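Local structure of Poly(Beta-D-mannuronate) lyase (Pseudopedobacter saltans, 7O79) at residues D276-I281 and G329-N334; F325-G330 and S363-K368. The protein probably cleaves poly(beta-D-mannuronate), as found in alginate, by the elimination reaction of polysaccharide lyases. One frame throughout, in Å; residues are numbered along the deposited sequence.

Interaction 1: D276-I281 and G329-N334; sequences DGDGLI and GGAGIN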
# COMPACT_ATOMS: atom_id res chain seq x y z
N ASP A 276 -13.81 1.36 -12.89
CA ASP A 276 -14.45 2.54 -13.43
C ASP A 276 -13.46 3.44 -14.17
O ASP A 276 -13.84 4.06 -15.17
CB ASP A 276 -15.12 3.30 -12.27
CG ASP A 276 -16.03 4.40 -12.74
OD1 ASP A 276 -16.55 4.30 -13.88
OD2 ASP A 276 -16.22 5.37 -11.97
N GLY A 277 -12.21 3.49 -13.73
CA GLY A 277 -11.18 4.35 -14.29
C GLY A 277 -10.22 3.60 -15.20
O GLY A 277 -10.61 2.66 -15.90
N ASP A 278 -8.95 4.02 -15.19
CA ASP A 278 -7.94 3.46 -16.08
C ASP A 278 -7.34 2.17 -15.51
O ASP A 278 -7.32 1.94 -14.30
CB ASP A 278 -6.81 4.46 -16.34
CG ASP A 278 -7.27 5.74 -17.04
OD1 ASP A 278 -8.42 5.82 -17.50
OD2 ASP A 278 -6.44 6.68 -17.16
N GLY A 279 -6.83 1.33 -16.41
CA GLY A 279 -6.18 0.10 -15.98
C GLY A 279 -4.78 0.34 -15.45
O GLY A 279 -4.41 -0.15 -14.38
N LEU A 280 -4.00 1.11 -16.21
CA LEU A 280 -2.62 1.44 -15.89
C LEU A 280 -2.37 2.90 -16.26
O LEU A 280 -2.63 3.30 -17.40
CB LEU A 280 -1.64 0.54 -16.65
CG LEU A 280 -0.13 0.79 -16.50
CD1 LEU A 280 0.33 0.73 -15.03
CD2 LEU A 280 0.66 -0.17 -17.40
N ILE A 281 -1.88 3.68 -15.31
CA ILE A 281 -1.56 5.08 -15.54
C ILE A 281 -0.07 5.28 -15.32
O ILE A 281 0.44 5.02 -14.23
CB ILE A 281 -2.36 6.02 -14.62
CG1 ILE A 281 -3.86 5.92 -14.92
CG2 ILE A 281 -1.84 7.46 -14.75
CD1 ILE A 281 -4.74 6.49 -13.78
N GLY A 329 -13.48 1.30 -17.42
CA GLY A 329 -14.27 2.46 -17.81
C GLY A 329 -13.48 3.63 -18.33
O GLY A 329 -14.08 4.54 -18.92
N GLY A 330 -12.16 3.64 -18.14
CA GLY A 330 -11.31 4.69 -18.66
C GLY A 330 -10.43 4.17 -19.77
O GLY A 330 -10.88 3.35 -20.58
N ALA A 331 -9.18 4.62 -19.83
CA ALA A 331 -8.25 4.10 -20.81
C ALA A 331 -7.64 2.79 -20.30
O ALA A 331 -7.56 2.56 -19.10
CB ALA A 331 -7.14 5.13 -21.10
N GLY A 332 -7.23 1.93 -21.22
CA GLY A 332 -6.59 0.71 -20.78
C GLY A 332 -5.23 1.01 -20.19
O GLY A 332 -4.94 0.72 -19.02
N ILE A 333 -4.36 1.59 -21.00
CA ILE A 333 -3.07 2.07 -20.56
C ILE A 333 -2.98 3.54 -20.94
O ILE A 333 -3.14 3.89 -22.12
CB ILE A 333 -1.91 1.26 -21.17
CG1 ILE A 333 -2.10 -0.23 -20.84
CG2 ILE A 333 -0.56 1.80 -20.67
CD1 ILE A 333 -0.99 -1.17 -21.34
N ASN A 334 -2.78 4.39 -19.95
CA ASN A 334 -2.67 5.83 -20.14
C ASN A 334 -1.19 6.18 -20.01
O ASN A 334 -0.64 6.21 -18.91
CB ASN A 334 -3.55 6.55 -19.13
CG ASN A 334 -3.52 8.07 -19.27
OD1 ASN A 334 -2.97 8.62 -20.21
ND2 ASN A 334 -4.14 8.75 -18.33
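The carboxylate of D278 reaches across to the next turn of the chain, where its OD1 accepts the backbone N-H of A331 (OD1 to N 2.7 Å). The donor comes from above the carboxylate plane, 55° out of it. The other oxygen, OD2, takes a weak bond from ND2 of N334 at 3.3 Å, the amide plane standing 78° from the carboxylate. N334 shares its face of the sheet with I281. An alanine in place of D278 would probably leave the N-H of A331 without this acceptor and the amide of N334 freer to turn. CA of G330 lies 3.3 Å from OD1 of D278; a side chain on G330 would collide with that oxygen, just as one on G329 would strike the carbonyl of D276. Backbone bonds carry the parallel pairing onward: G279 N to A331 O (3.0 Å), L280 N to G332 O, and N334 N to L280 O (2.8 Å), the last almost straight. L280 and I333 lie side by side on the opposite face and pack on F325 of strand 319-328. Strand 255-260 bonds to the far flank of 276-281, while A331 and N334 touch Q372 of strand 371-373.

Interaction 2: F325-G330 and S363-K368; sequences FLNVGG and STKSGK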
# COMPACT_ATOMS: atom_id res chain seq x y z
N PHE A 325 -6.04 -5.93 -18.69
CA PHE A 325 -6.94 -4.84 -18.30
C PHE A 325 -8.26 -4.97 -19.08
O PHE A 325 -8.35 -4.51 -20.22
CB PHE A 325 -6.30 -3.47 -18.57
CG PHE A 325 -4.90 -3.34 -18.04
CD1 PHE A 325 -4.67 -3.13 -16.67
CD2 PHE A 325 -3.82 -3.40 -18.90
CE1 PHE A 325 -3.36 -3.01 -16.18
CE2 PHE A 325 -2.50 -3.28 -18.40
CZ PHE A 325 -2.28 -3.09 -17.05
N LEU A 326 -9.29 -5.53 -18.47
CA LEU A 326 -10.51 -5.82 -19.22
C LEU A 326 -11.70 -5.03 -18.71
O LEU A 326 -11.88 -4.86 -17.50
CB LEU A 326 -10.84 -7.32 -19.20
CG LEU A 326 -9.83 -8.20 -19.94
CD1 LEU A 326 -9.99 -9.67 -19.53
CD2 LEU A 326 -9.94 -8.02 -21.43
N ASN A 327 -12.52 -4.54 -19.64
CA ASN A 327 -13.80 -3.91 -19.29
C ASN A 327 -13.59 -2.70 -18.38
O ASN A 327 -14.35 -2.47 -17.44
CB ASN A 327 -14.75 -4.94 -18.65
CG ASN A 327 -16.19 -4.43 -18.50
OD1 ASN A 327 -16.70 -3.66 -19.33
ND2 ASN A 327 -16.85 -4.87 -17.44
N VAL A 328 -12.54 -1.91 -18.66
CA VAL A 328 -12.24 -0.73 -17.84
C VAL A 328 -13.04 0.45 -18.35
O VAL A 328 -13.27 0.60 -19.56
CB VAL A 328 -10.72 -0.42 -17.81
CG1 VAL A 328 -9.97 -1.59 -17.22
CG2 VAL A 328 -10.17 -0.09 -19.18
N GLY A 329 -13.48 1.30 -17.42
CA GLY A 329 -14.27 2.46 -17.81
C GLY A 329 -13.48 3.63 -18.33
O GLY A 329 -14.08 4.54 -18.92
N GLY A 330 -12.16 3.64 -18.14
CA GLY A 330 -11.31 4.69 -18.66
C GLY A 330 -10.43 4.17 -19.77
O GLY A 330 -10.88 3.35 -20.58
N SER A 363 -9.32 -4.35 -22.87
CA SER A 363 -10.60 -3.94 -23.43
C SER A 363 -11.16 -2.82 -22.57
O SER A 363 -10.90 -2.77 -21.37
CB SER A 363 -11.57 -5.14 -23.54
OG SER A 363 -12.28 -5.35 -22.34
N THR A 364 -11.88 -1.89 -23.22
CA THR A 364 -12.46 -0.72 -22.58
C THR A 364 -13.95 -0.68 -22.87
O THR A 364 -14.40 -1.15 -23.92
CB THR A 364 -11.79 0.61 -23.06
OG1 THR A 364 -12.22 0.93 -24.40
CG2 THR A 364 -10.27 0.56 -22.99
N LYS A 365 -14.70 -0.10 -21.94
CA LYS A 365 -16.16 -0.00 -22.09
C LYS A 365 -16.55 0.84 -23.30
O LYS A 365 -17.55 0.55 -23.97
CB LYS A 365 -16.78 0.58 -20.82
CG LYS A 365 -16.77 -0.35 -19.63
CD LYS A 365 -17.45 0.28 -18.43
CE LYS A 365 -17.66 -0.72 -17.29
NZ LYS A 365 -16.42 -0.89 -16.45
N SER A 366 -15.81 1.91 -23.56
CA SER A 366 -16.07 2.79 -24.70
C SER A 366 -15.66 2.18 -26.04
O SER A 366 -16.10 2.66 -27.08
CB SER A 366 -15.31 4.10 -24.51
OG SER A 366 -13.92 3.86 -24.59
N GLY A 367 -14.80 1.17 -26.03
CA GLY A 367 -14.19 0.71 -27.27
C GLY A 367 -13.21 1.69 -27.87
O GLY A 367 -12.91 1.60 -29.07
N LYS A 368 -12.74 2.66 -27.09
CA LYS A 368 -11.67 3.58 -27.46
C LYS A 368 -10.64 3.62 -26.34
O LYS A 368 -10.89 3.21 -25.21
CB LYS A 368 -12.19 4.99 -27.70
CG LYS A 368 -13.32 5.07 -28.70
CD LYS A 368 -13.80 6.50 -28.84
CE LYS A 368 -14.46 6.70 -30.19
NZ LYS A 368 -14.37 8.14 -30.60
O HOH W 1 -13.79 3.07 -21.50
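The side-chain amide of N327 has the chain of K365 crossing one of its faces obliquely, CE and NZ standing above the plane and CG lying 3.3 Å from OD1. Its edges are held by ND2 bonding to D274 and OD1 accepting from N400; R273 and E403 also touch this side chain. K365 runs extended until its last torsion, where a bend (chi4 82°) brings NZ to the carbonyl of N327, NZ to O 2.8 Å; NZ also bonds to N251. OG of S363 accepts the backbone N-H of N327 at the same corner (OG to N 2.8 Å), bonds to N400 as well, and touches CD2 of L326. The pairing steps over N327, L326 lying by S363 and V328 by T364, with S363 N bonding to F325 O (2.8 Å), S363 O to V328 N (3.3 Å) and K365 N to V328 O. CG2 of V328 meets CG2 of T364 at 3.9 Å. Beyond the strand, T364 OG1 donates to K368 O, S366 OG accepts K368 N in an ST turn, and a water joins S366 N to G330 O. The left-handed backbone of N327 (phi 60°, psi 40°) and its bonded amide are consistent with the asparagine-bearing turns of right-handed parallel beta-helices.

From the N terminus, 276-281 comes first and waits 47 residues, through the small antiparallel pair 299-300 and 308-309, before interaction 1 joins it to 329-334. Interaction 2 opens at the end of that span, with 325-330 overlapping 329-334 by two residues, and closes after a further 32 intervening residues at 363-368. The two loops therefore cross, neither nesting within the other, and they share G329 and G330, which bond back to one coil while the stretch holding them pairs onward to the next. Three successive coils are thus stitched together at one corner. V328 of interaction 2 also packs on interaction 1, its CB 3.6 Å from O of G277.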